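Local atomic coordinates of cytolethal distending toxin protein B (Haemophilus ducreyi, PDB entry 1SR4), a protein that forms the DNase I-like subunit of a three-chain bacterial genotoxin and probably damages the DNA of host cells. Residues 88-91 / 95-98; 111-116 / 121-126; 219-224 / 228-233. One frame throughout, in Å; residues are numbered along the deposited sequence.

Interaction 1 of 3, residues 88-91 / 95-98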
ATOM      1  N   ARG B  88       1.452 -17.804  13.013  1.00 13.05           N
ATOM      2  CA  ARG B  88       1.169 -18.684  11.890  1.00 13.58           C
ATOM      3  C   ARG B  88       0.032 -19.647  12.241  1.00 14.57           C
ATOM      4  O   ARG B  88       0.254 -20.828  12.503  1.00 13.81           O
ATOM      5  CB  ARG B  88       2.440 -19.447  11.519  1.00 15.42           C
ATOM      6  CG  ARG B  88       2.350 -20.260  10.248  1.00 18.45           C
ATOM      7  CD  ARG B  88       3.644 -21.044  10.016  1.00 26.12           C
ATOM      8  NE  ARG B  88       3.503 -21.949   8.878  1.00 32.99           N
ATOM      9  CZ  ARG B  88       2.926 -23.149   8.932  1.00 35.87           C
ATOM     10  NH1 ARG B  88       2.444 -23.614  10.078  1.00 36.20           N
ATOM     11  NH2 ARG B  88       2.810 -23.878   7.827  1.00 36.89           N
ATOM     12  N   LEU B  89      -1.184 -19.115  12.248  1.00 13.47           N
ATOM     13  CA  LEU B  89      -2.383 -19.881  12.574  1.00 15.04           C
ATOM     14  C   LEU B  89      -2.774 -20.942  11.549  1.00 16.01           C
ATOM     15  O   LEU B  89      -3.240 -22.029  11.918  1.00 16.97           O
ATOM     16  CB  LEU B  89      -3.565 -18.921  12.749  1.00 14.03           C
ATOM     17  CG  LEU B  89      -3.390 -17.824  13.805  1.00 15.07           C
ATOM     18  CD1 LEU B  89      -4.539 -16.823  13.717  1.00 15.92           C
ATOM     19  CD2 LEU B  89      -3.321 -18.452  15.182  1.00 14.13           C
ATOM     20  N   ASP B  90      -2.592 -20.623  10.267  1.00 13.69           N
ATOM     21  CA  ASP B  90      -2.974 -21.514   9.173  1.00 14.24           C
ATOM     22  C   ASP B  90      -1.963 -22.639   8.899  1.00 14.49           C
ATOM     23  O   ASP B  90      -1.207 -22.588   7.930  1.00 14.51           O
ATOM     24  CB  ASP B  90      -3.185 -20.674   7.903  1.00 14.10           C
ATOM     25  CG  ASP B  90      -3.909 -21.424   6.806  1.00 15.42           C
ATOM     26  OD1 ASP B  90      -4.161 -22.631   6.975  1.00 14.16           O
ATOM     27  OD2 ASP B  90      -4.234 -20.792   5.771  1.00 14.05           O
ATOM     28  N   VAL B  91      -1.980 -23.675   9.726  1.00 15.98           N
ATOM     29  CA  VAL B  91      -1.049 -24.778   9.535  1.00 17.02           C
ATOM     30  C   VAL B  91      -1.475 -25.624   8.336  1.00 17.34           C
ATOM     31  O   VAL B  91      -0.698 -26.413   7.830  1.00 18.61           O
ATOM     32  CB  VAL B  91      -0.967 -25.680  10.798  1.00 17.89           C
ATOM     33  CG1 VAL B  91      -0.499 -24.852  11.998  1.00 16.83           C
ATOM     34  CG2 VAL B  91      -2.318 -26.332  11.073  1.00 16.82           C
ATOM     35  N   ARG B  95      -1.730 -19.629   4.719  1.00 12.96           N
ATOM     36  CA  ARG B  95      -2.059 -18.336   4.160  1.00 14.12           C
ATOM     37  C   ARG B  95      -2.861 -17.453   5.131  1.00 13.13           C
ATOM     38  O   ARG B  95      -2.617 -16.247   5.216  1.00 13.17           O
ATOM     39  CB  ARG B  95      -2.753 -18.474   2.787  1.00 15.75           C
ATOM     40  CG  ARG B  95      -4.104 -19.139   2.743  1.00 14.95           C
ATOM     41  CD  ARG B  95      -4.539 -19.289   1.277  1.00 12.50           C
ATOM     42  NE  ARG B  95      -5.834 -19.964   1.165  1.00 13.74           N
ATOM     43  CZ  ARG B  95      -7.005 -19.391   1.424  1.00 14.35           C
ATOM     44  NH1 ARG B  95      -7.064 -18.118   1.809  1.00 13.99           N
ATOM     45  NH2 ARG B  95      -8.121 -20.095   1.310  1.00 13.05           N
ATOM     46  N   VAL B  96      -3.767 -18.039   5.907  1.00 10.40           N
ATOM     47  CA  VAL B  96      -4.543 -17.226   6.822  1.00 11.79           C
ATOM     48  C   VAL B  96      -3.804 -17.023   8.153  1.00 13.73           C
ATOM     49  O   VAL B  96      -4.188 -17.562   9.196  1.00 14.73           O
ATOM     50  CB  VAL B  96      -5.949 -17.829   7.020  1.00 11.54           C
ATOM     51  CG1 VAL B  96      -6.790 -16.914   7.913  1.00 10.05           C
ATOM     52  CG2 VAL B  96      -6.635 -17.973   5.643  1.00  9.30           C
ATOM     53  N   ASN B  97      -2.741 -16.220   8.086  1.00 12.93           N
ATOM     54  CA  ASN B  97      -1.887 -15.919   9.233  1.00 12.47           C
ATOM     55  C   ASN B  97      -1.968 -14.442   9.640  1.00 12.40           C
ATOM     56  O   ASN B  97      -2.310 -13.584   8.820  1.00 11.47           O
ATOM     57  CB  ASN B  97      -0.429 -16.263   8.893  1.00 12.94           C
ATOM     58  CG  ASN B  97      -0.247 -17.730   8.532  1.00 12.29           C
ATOM     59  OD1 ASN B  97      -0.818 -18.598   9.179  1.00 11.78           O
ATOM     60  ND2 ASN B  97       0.547 -18.008   7.499  1.00 11.43           N
ATOM     61  N   LEU B  98      -1.648 -14.148  10.900  1.00 11.23           N
ATOM     62  CA  LEU B  98      -1.685 -12.768  11.383  1.00 10.41           C
ATOM     63  C   LEU B  98      -0.273 -12.286  11.678  1.00 11.37           C
ATOM     64  O   LEU B  98       0.595 -13.069  12.089  1.00  9.95           O
ATOM     65  CB  LEU B  98      -2.522 -12.657  12.666  1.00 10.44           C
ATOM     66  CG  LEU B  98      -4.024 -12.958  12.560  1.00 11.81           C
ATOM     67  CD1 LEU B  98      -4.634 -13.024  13.957  1.00  9.16           C
ATOM     68  CD2 LEU B  98      -4.707 -11.894  11.714  1.00  9.31           C
TER
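OD2 of Asp-90 is gripped by two consecutive backbone amides across the contact. Val-96 N meets it at 2.8 Å in an almost straight bond (178°), on the anti lone pair, away from the other oxygen. Arg-95 N comes from above the carboxylate plane at 3.0 Å. CG of Asp-90 stands anti to its own N (chi1 -166°), which carries the carboxylate across to the 95-98 side. A second side chain answers in the other direction. Asn-97 OD1 accepts from Asp-90 N at 2.9 Å, with the donor nearly along the C=O axis. The Asn-97 amide lies alongside the aliphatic start of Arg-88, whose CG is 3.7 Å from Asn-97 OD1. An apolar contact lies beyond, where Leu-89 CD1 meets Leu-98 CD1 at 3.8 Å. Asp-90 and Val-96 each centre an inverse gamma turn, so two tight turns face each other in the loop between strands 81-87 and 98-102. Thr-7 and Thr-8 of the toxin protein C chain also bond the Asp-90 carboxylate. These donors would probably stabilise its negative charge. The same carboxylate thus braces the loop and binds the neighbouring subunit.

Interaction 2 of 3, residues 111-116 / 121-126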
ATOM      1  N   ILE B 111      -2.551 -12.764  23.479  1.00 18.84           N
ATOM      2  CA  ILE B 111      -3.391 -13.504  22.551  1.00 19.05           C
ATOM      3  C   ILE B 111      -4.732 -13.595  23.274  1.00 18.62           C
ATOM      4  O   ILE B 111      -4.790 -14.059  24.411  1.00 18.33           O
ATOM      5  CB  ILE B 111      -2.869 -14.943  22.263  1.00 20.50           C
ATOM      6  CG1 ILE B 111      -1.644 -14.906  21.345  1.00 22.69           C
ATOM      7  CG2 ILE B 111      -3.950 -15.758  21.582  1.00 19.38           C
ATOM      8  CD1 ILE B 111      -0.358 -14.567  22.056  1.00 27.07           C
ATOM      9  N   VAL B 112      -5.800 -13.130  22.643  1.00 16.45           N
ATOM     10  CA  VAL B 112      -7.116 -13.182  23.270  1.00 16.63           C
ATOM     11  C   VAL B 112      -8.116 -13.861  22.343  1.00 17.29           C
ATOM     12  O   VAL B 112      -8.267 -13.473  21.177  1.00 16.94           O
ATOM     13  CB  VAL B 112      -7.623 -11.771  23.626  1.00 16.25           C
ATOM     14  CG1 VAL B 112      -8.959 -11.850  24.360  1.00 14.25           C
ATOM     15  CG2 VAL B 112      -6.604 -11.074  24.507  1.00 17.33           C
ATOM     16  N   HIS B 113      -8.779 -14.895  22.861  1.00 17.37           N
ATOM     17  CA  HIS B 113      -9.767 -15.633  22.085  1.00 17.78           C
ATOM     18  C   HIS B 113     -11.154 -15.061  22.268  1.00 17.46           C
ATOM     19  O   HIS B 113     -11.420 -14.353  23.246  1.00 17.30           O
ATOM     20  CB  HIS B 113      -9.785 -17.108  22.504  1.00 18.38           C
ATOM     21  CG  HIS B 113      -8.527 -17.844  22.166  1.00 20.55           C
ATOM     22  ND1 HIS B 113      -7.410 -17.819  22.973  1.00 21.58           N
ATOM     23  CD2 HIS B 113      -8.193 -18.580  21.079  1.00 20.30           C
ATOM     24  CE1 HIS B 113      -6.440 -18.505  22.395  1.00 23.24           C
ATOM     25  NE2 HIS B 113      -6.888 -18.978  21.244  1.00 21.91           N
ATOM     26  N   SER B 114     -12.036 -15.363  21.319  1.00 17.49           N
ATOM     27  CA  SER B 114     -13.425 -14.932  21.401  1.00 16.92           C
ATOM     28  C   SER B 114     -14.133 -16.103  22.107  1.00 18.28           C
ATOM     29  O   SER B 114     -13.467 -17.038  22.537  1.00 15.88           O
ATOM     30  CB  SER B 114     -13.993 -14.720  20.001  1.00 16.46           C
ATOM     31  OG  SER B 114     -13.744 -15.853  19.181  1.00 16.79           O
ATOM     32  N   ASP B 115     -15.457 -16.056  22.219  1.00 19.61           N
ATOM     33  CA  ASP B 115     -16.202 -17.131  22.881  1.00 21.82           C
ATOM     34  C   ASP B 115     -16.043 -18.485  22.195  1.00 22.18           C
ATOM     35  O   ASP B 115     -15.985 -18.574  20.968  1.00 19.39           O
ATOM     36  CB  ASP B 115     -17.700 -16.809  22.944  1.00 21.39           C
ATOM     37  CG  ASP B 115     -18.052 -15.836  24.060  1.00 25.71           C
ATOM     38  OD1 ASP B 115     -17.205 -15.607  24.951  1.00 26.01           O
ATOM     39  OD2 ASP B 115     -19.189 -15.311  24.051  1.00 29.39           O
ATOM     40  N   SER B 116     -15.987 -19.541  23.003  1.00 23.37           N
ATOM     41  CA  SER B 116     -15.869 -20.897  22.479  1.00 24.11           C
ATOM     42  C   SER B 116     -17.019 -21.157  21.518  1.00 21.93           C
ATOM     43  O   SER B 116     -18.161 -20.799  21.793  1.00 22.06           O
ATOM     44  CB  SER B 116     -15.918 -21.921  23.622  1.00 27.51           C
ATOM     45  OG  SER B 116     -14.719 -21.887  24.384  1.00 31.79           O
ATOM     46  N   SER B 121     -12.818 -19.720  14.549  1.00 19.66           N
ATOM     47  CA  SER B 121     -12.524 -18.310  14.631  1.00 18.51           C
ATOM     48  C   SER B 121     -11.052 -18.123  14.969  1.00 17.28           C
ATOM     49  O   SER B 121     -10.381 -19.037  15.473  1.00 17.66           O
ATOM     50  CB  SER B 121     -13.408 -17.634  15.681  1.00 18.27           C
ATOM     51  OG  SER B 121     -13.143 -18.135  16.972  1.00 20.00           O
ATOM     52  N   ARG B 122     -10.550 -16.932  14.671  1.00 16.97           N
ATOM     53  CA  ARG B 122      -9.152 -16.568  14.918  1.00 14.79           C
ATOM     54  C   ARG B 122      -9.050 -15.614  16.113  1.00 13.67           C
ATOM     55  O   ARG B 122      -9.889 -14.710  16.285  1.00 13.27           O
ATOM     56  CB  ARG B 122      -8.577 -15.891  13.673  1.00 15.70           C
ATOM     57  CG  ARG B 122      -8.544 -16.789  12.427  1.00 18.13           C
ATOM     58  CD  ARG B 122      -8.366 -15.950  11.159  1.00 16.03           C
ATOM     59  NE  ARG B 122      -9.603 -15.293  10.734  1.00 16.89           N
ATOM     60  CZ  ARG B 122     -10.600 -15.903  10.091  1.00 19.05           C
ATOM     61  NH1 ARG B 122     -10.516 -17.191   9.794  1.00 17.37           N
ATOM     62  NH2 ARG B 122     -11.674 -15.216   9.720  1.00 17.64           N
ATOM     63  N   PRO B 123      -8.021 -15.789  16.954  1.00 11.69           N
ATOM     64  CA  PRO B 123      -7.862 -14.918  18.118  1.00 12.23           C
ATOM     65  C   PRO B 123      -7.283 -13.561  17.760  1.00 11.92           C
ATOM     66  O   PRO B 123      -6.750 -13.363  16.665  1.00 14.24           O
ATOM     67  CB  PRO B 123      -6.903 -15.711  19.008  1.00 12.52           C
ATOM     68  CG  PRO B 123      -5.973 -16.330  17.979  1.00 12.19           C
ATOM     69  CD  PRO B 123      -6.955 -16.817  16.912  1.00 12.10           C
ATOM     70  N   ALA B 124      -7.394 -12.613  18.678  1.00 11.87           N
ATOM     71  CA  ALA B 124      -6.798 -11.307  18.439  1.00 11.46           C
ATOM     72  C   ALA B 124      -5.354 -11.510  18.904  1.00 13.92           C
ATOM     73  O   ALA B 124      -5.118 -12.175  19.928  1.00 13.59           O
ATOM     74  CB  ALA B 124      -7.486 -10.234  19.285  1.00 11.46           C
ATOM     75  N   VAL B 125      -4.392 -10.973  18.157  1.00 11.63           N
ATOM     76  CA  VAL B 125      -2.980 -11.100  18.520  1.00 13.23           C
ATOM     77  C   VAL B 125      -2.481  -9.671  18.683  1.00 13.98           C
ATOM     78  O   VAL B 125      -2.737  -8.821  17.829  1.00 13.01           O
ATOM     79  CB  VAL B 125      -2.191 -11.830  17.406  1.00 13.26           C
ATOM     80  CG1 VAL B 125      -0.700 -11.915  17.762  1.00 14.13           C
ATOM     81  CG2 VAL B 125      -2.762 -13.235  17.217  1.00 12.83           C
ATOM     82  N   GLY B 126      -1.788  -9.388  19.779  1.00 13.68           N
ATOM     83  CA  GLY B 126      -1.338  -8.021  19.984  1.00 12.68           C
ATOM     84  C   GLY B 126      -0.037  -7.825  20.726  1.00 12.80           C
ATOM     85  O   GLY B 126       0.519  -8.753  21.327  1.00 12.88           O
TER
HETATM   86  O   HOH W   1     -12.356 -14.637  17.262  1.00 15.21           O
HETATM   87  O   HOH W   2     -14.769 -19.993  18.238  1.00 21.93           O
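Pro-123 and Ile-111 pack side by side where strands 108-112 and 124-129 form a beta hairpin. Their contact is apolar, with Ile-111 CG2 3.9 Å from Pro-123 CB. With CG1 beside the backbone N of Ile-111 (chi1 -74°), the CG2 branch is left beside the carbonyl carbon, where it meets the proline. The proline CB also lies over one face of the His-113 ring, offset toward the rim. This is a CH-pi contact, 4.0 Å from CB to the ring centroid. The proline therefore sits against both side chains just before the strand pairing begins.

Ala-124 is the next largest contributor. It forms an antiparallel hydrogen-bonded pair with Val-112. Ala-124 N reaches Val-112 O at 2.8 Å, and Val-112 N returns a bond to Ala-124 O. Their side chains share the sheet face covered by Ile-154 of helix 147-159. Ile-111 and Val-125 follow as a non-hydrogen-bonded pair, and Ile-111 CA makes a CA-H...O contact to Ala-124 O.

Toward the loop, the pairing gives way to serines and water. Ser-114 OG and Ser-121 OG approach to 3.2 Å. Ser-114 OG also donates to a water at 2.7 Å, and that water donates to Arg-122 O.

Interaction 3 of 3, residues 219-224 / 228-233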
ATOM      1  N   ILE B 219     -11.232  -0.328  16.694  1.00 12.78           N
ATOM      2  CA  ILE B 219     -12.049  -0.038  17.855  1.00 13.28           C
ATOM      3  C   ILE B 219     -11.026   0.170  18.967  1.00 14.16           C
ATOM      4  O   ILE B 219     -10.068  -0.608  19.106  1.00 12.89           O
ATOM      5  CB  ILE B 219     -13.048  -1.169  18.218  1.00 15.00           C
ATOM      6  CG1 ILE B 219     -13.862  -0.724  19.440  1.00 15.81           C
ATOM      7  CG2 ILE B 219     -12.319  -2.475  18.501  1.00 16.28           C
ATOM      8  CD1 ILE B 219     -15.172  -1.488  19.640  1.00 15.78           C
ATOM      9  N   LEU B 220     -11.188   1.225  19.750  1.00 12.59           N
ATOM     10  CA  LEU B 220     -10.193   1.457  20.790  1.00 15.05           C
ATOM     11  C   LEU B 220     -10.722   1.901  22.134  1.00 14.16           C
ATOM     12  O   LEU B 220     -11.864   2.319  22.259  1.00 14.13           O
ATOM     13  CB  LEU B 220      -9.176   2.485  20.300  1.00 15.08           C
ATOM     14  CG  LEU B 220      -9.668   3.892  19.974  1.00 16.92           C
ATOM     15  CD1 LEU B 220      -9.736   4.735  21.246  1.00 17.87           C
ATOM     16  CD2 LEU B 220      -8.686   4.540  18.996  1.00 19.97           C
ATOM     17  N   HIS B 221      -9.872   1.771  23.143  1.00 14.95           N
ATOM     18  CA  HIS B 221     -10.202   2.213  24.486  1.00 16.84           C
ATOM     19  C   HIS B 221      -9.058   3.143  24.876  1.00 17.20           C
ATOM     20  O   HIS B 221      -7.901   2.721  24.934  1.00 16.57           O
ATOM     21  CB  HIS B 221     -10.264   1.047  25.480  1.00 17.80           C
ATOM     22  CG  HIS B 221     -10.280   1.498  26.910  1.00 20.13           C
ATOM     23  ND1 HIS B 221     -11.303   2.257  27.437  1.00 19.95           N
ATOM     24  CD2 HIS B 221      -9.357   1.379  27.895  1.00 19.65           C
ATOM     25  CE1 HIS B 221     -11.008   2.591  28.681  1.00 19.53           C
ATOM     26  NE2 HIS B 221      -9.833   2.070  28.983  1.00 19.85           N
ATOM     27  N   ASP B 222      -9.368   4.416  25.099  1.00 17.32           N
ATOM     28  CA  ASP B 222      -8.341   5.367  25.506  1.00 18.83           C
ATOM     29  C   ASP B 222      -8.455   5.545  27.014  1.00 19.03           C
ATOM     30  O   ASP B 222      -9.408   6.149  27.493  1.00 20.30           O
ATOM     31  CB  ASP B 222      -8.546   6.717  24.829  1.00 18.80           C
ATOM     32  CG  ASP B 222      -7.471   7.721  25.209  1.00 20.05           C
ATOM     33  OD1 ASP B 222      -6.811   7.544  26.256  1.00 20.23           O
ATOM     34  OD2 ASP B 222      -7.289   8.699  24.465  1.00 22.58           O
ATOM     35  N   ALA B 223      -7.487   5.022  27.753  1.00 19.40           N
ATOM     36  CA  ALA B 223      -7.506   5.118  29.211  1.00 20.74           C
ATOM     37  C   ALA B 223      -7.582   6.555  29.730  1.00 22.02           C
ATOM     38  O   ALA B 223      -7.940   6.773  30.888  1.00 21.68           O
ATOM     39  CB  ALA B 223      -6.279   4.426  29.791  1.00 19.08           C
ATOM     40  N   HIS B 224      -7.229   7.527  28.886  1.00 22.80           N
ATOM     41  CA  HIS B 224      -7.264   8.937  29.279  1.00 24.01           C
ATOM     42  C   HIS B 224      -8.668   9.502  29.243  1.00 23.91           C
ATOM     43  O   HIS B 224      -8.902  10.612  29.701  1.00 24.86           O
ATOM     44  CB  HIS B 224      -6.415   9.807  28.348  1.00 24.44           C
ATOM     45  CG  HIS B 224      -4.957   9.501  28.384  1.00 24.55           C
ATOM     46  ND1 HIS B 224      -4.391   8.483  27.647  1.00 25.65           N
ATOM     47  CD2 HIS B 224      -3.943  10.089  29.055  1.00 24.92           C
ATOM     48  CE1 HIS B 224      -3.088   8.463  27.860  1.00 24.66           C
ATOM     49  NE2 HIS B 224      -2.791   9.427  28.711  1.00 25.69           N
ATOM     50  N   ARG B 228     -18.217   6.640  28.338  1.00 30.36           N
ATOM     51  CA  ARG B 228     -19.147   7.442  27.560  1.00 30.60           C
ATOM     52  C   ARG B 228     -18.519   8.672  26.909  1.00 28.96           C
ATOM     53  O   ARG B 228     -19.202   9.420  26.215  1.00 28.93           O
ATOM     54  CB  ARG B 228     -20.331   7.859  28.450  1.00 33.65           C
ATOM     55  CG  ARG B 228     -21.145   6.666  28.971  1.00 38.06           C
ATOM     56  CD  ARG B 228     -21.808   6.947  30.314  1.00 41.48           C
ATOM     57  NE  ARG B 228     -22.760   8.053  30.261  1.00 44.42           N
ATOM     58  CZ  ARG B 228     -23.845   8.075  29.491  1.00 46.95           C
ATOM     59  NH1 ARG B 228     -24.118   7.042  28.701  1.00 48.29           N
ATOM     60  NH2 ARG B 228     -24.664   9.128  29.517  1.00 47.00           N
ATOM     61  N   GLU B 229     -17.220   8.870  27.107  1.00 27.84           N
ATOM     62  CA  GLU B 229     -16.543  10.036  26.538  1.00 27.10           C
ATOM     63  C   GLU B 229     -15.455   9.681  25.515  1.00 25.72           C
ATOM     64  O   GLU B 229     -14.665  10.542  25.117  1.00 23.57           O
ATOM     65  CB  GLU B 229     -15.922  10.858  27.669  1.00 28.99           C
ATOM     66  CG  GLU B 229     -16.906  11.222  28.773  1.00 34.15           C
ATOM     67  CD  GLU B 229     -17.606  12.542  28.524  1.00 36.63           C
ATOM     68  OE1 GLU B 229     -17.681  12.952  27.348  1.00 39.53           O
ATOM     69  OE2 GLU B 229     -18.087  13.165  29.502  1.00 38.58           O
ATOM     70  N   GLN B 230     -15.414   8.423  25.084  1.00 24.10           N
ATOM     71  CA  GLN B 230     -14.399   7.983  24.121  1.00 22.58           C
ATOM     72  C   GLN B 230     -14.476   8.720  22.771  1.00 22.49           C
ATOM     73  O   GLN B 230     -13.476   8.836  22.052  1.00 18.65           O
ATOM     74  CB  GLN B 230     -14.527   6.479  23.912  1.00 21.77           C
ATOM     75  CG  GLN B 230     -14.290   5.651  25.182  1.00 21.81           C
ATOM     76  CD  GLN B 230     -12.837   5.634  25.590  1.00 20.06           C
ATOM     77  OE1 GLN B 230     -11.957   5.475  24.752  1.00 21.52           O
ATOM     78  NE2 GLN B 230     -12.574   5.802  26.876  1.00 22.80           N
ATOM     79  N   ALA B 231     -15.652   9.240  22.434  1.00 22.75           N
ATOM     80  CA  ALA B 231     -15.806   9.951  21.171  1.00 24.10           C
ATOM     81  C   ALA B 231     -14.963  11.235  21.141  1.00 25.34           C
ATOM     82  O   ALA B 231     -14.898  11.913  20.124  1.00 25.24           O
ATOM     83  CB  ALA B 231     -17.276  10.263  20.915  1.00 25.08           C
ATOM     84  N   ARG B 232     -14.318  11.570  22.256  1.00 25.71           N
ATOM     85  CA  ARG B 232     -13.455  12.749  22.282  1.00 25.93           C
ATOM     86  C   ARG B 232     -12.095  12.407  21.645  1.00 25.42           C
ATOM     87  O   ARG B 232     -11.244  13.277  21.475  1.00 24.68           O
ATOM     88  CB  ARG B 232     -13.228  13.234  23.718  1.00 27.77           C
ATOM     89  CG  ARG B 232     -14.411  13.977  24.362  1.00 31.55           C
ATOM     90  CD  ARG B 232     -14.033  14.379  25.790  1.00 34.58           C
ATOM     91  NE  ARG B 232     -15.095  15.076  26.516  1.00 38.72           N
ATOM     92  CZ  ARG B 232     -15.548  16.297  26.225  1.00 41.09           C
ATOM     93  NH1 ARG B 232     -16.519  16.836  26.960  1.00 42.12           N
ATOM     94  NH2 ARG B 232     -15.035  16.984  25.207  1.00 40.53           N
ATOM     95  N   GLU B 233     -11.891  11.140  21.291  1.00 23.94           N
ATOM     96  CA  GLU B 233     -10.624  10.720  20.689  1.00 23.02           C
ATOM     97  C   GLU B 233     -10.255  11.516  19.422  1.00 21.75           C
ATOM     98  O   GLU B 233     -11.067  11.672  18.520  1.00 19.97           O
ATOM     99  CB  GLU B 233     -10.677   9.229  20.341  1.00 23.79           C
ATOM    100  CG  GLU B 233      -9.307   8.625  20.013  1.00 27.99           C
ATOM    101  CD  GLU B 233      -8.339   8.717  21.180  1.00 30.59           C
ATOM    102  OE1 GLU B 233      -8.746   8.374  22.307  1.00 32.53           O
ATOM    103  OE2 GLU B 233      -7.171   9.125  20.978  1.00 33.31           O
TER
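Gln-230 reaches across to the backbone of Asp-222 and bonds it on both sides of the residue. From CB the chain first sets CG beside the backbone N of Gln-230, anti to the carbonyl carbon. It then bends at chi2 (-72°), and this fold brings the amide to the end of strand 216-221. The amide carbon CD lies 3.7 Å from Asp-222 N. At the tip the two atoms part. OE1 accepts from Asp-222 N at 2.8 Å, in a nearly straight bond (173°). NE2 donates to Asp-222 O at 3.2 Å. That oxygen lies almost in the Gln-230 amide plane, although NE2 stands above the plane of the Asp-222 carbonyl. With both ends bonded, the rotation of the amide is fixed. NE2 also approaches ND1 of His-221, but that nitrogen bonds Asn-198 O.

In this DNase I-like fold the contact joins the end of strand 216-221, next to the outermost strand 200-202 of the six-stranded sheet, to the loop that leads to strand 235-239. Gln-230 opens the short 3-10 turn 230-232, whose backbone bond runs from Glu-233 N to Gln-230 O. Glu-233 follows the turn, and its side chain meets Asp-222. The two side chains cross at about a right angle, and their carboxylate planes are turned 38° from each other. Asp-222 OD2 and Glu-233 OE1 are only 2.6 Å apart, so one acid group probably holds a proton and donates it to the other. Leu-220 CD1 lies 3.9 Å from Glu-233 OE1, a methyl group beside the carboxylate. The second carboxylate oxygen of Asp-222, OD1, forms an Asx turn by accepting His-224 N. It also takes His-224 ND1 at 2.9 Å, on its syn lone pair and in the plane of the imidazole. The backbone oxygen of Glu-233 bonds Arg-107 of the toxin subunit A chain.

Interaction 1 comes first along the chain and closes the loop between strands 81-87 and 98-102. Interaction 2 follows and closes the long hairpin loop between strands 108-112 and 124-129. Interaction 3 is last and closes the loop from strand 216-221 toward strand 235-239. The three are in series; none nests or crosses. Interactions 1 and 2 touch: Leu-98 CD1 packs against Val-125 CG2 at 3.8 Å, which brings strand 98-102 of the eight-stranded sheet against strand 124-129 of the six-stranded sheet. Interaction 3 reaches that second sheet too, but its centre lies about 22 Å from that of interaction 2. Interactions 1 and 3 lie on opposite sides of the chain's centre.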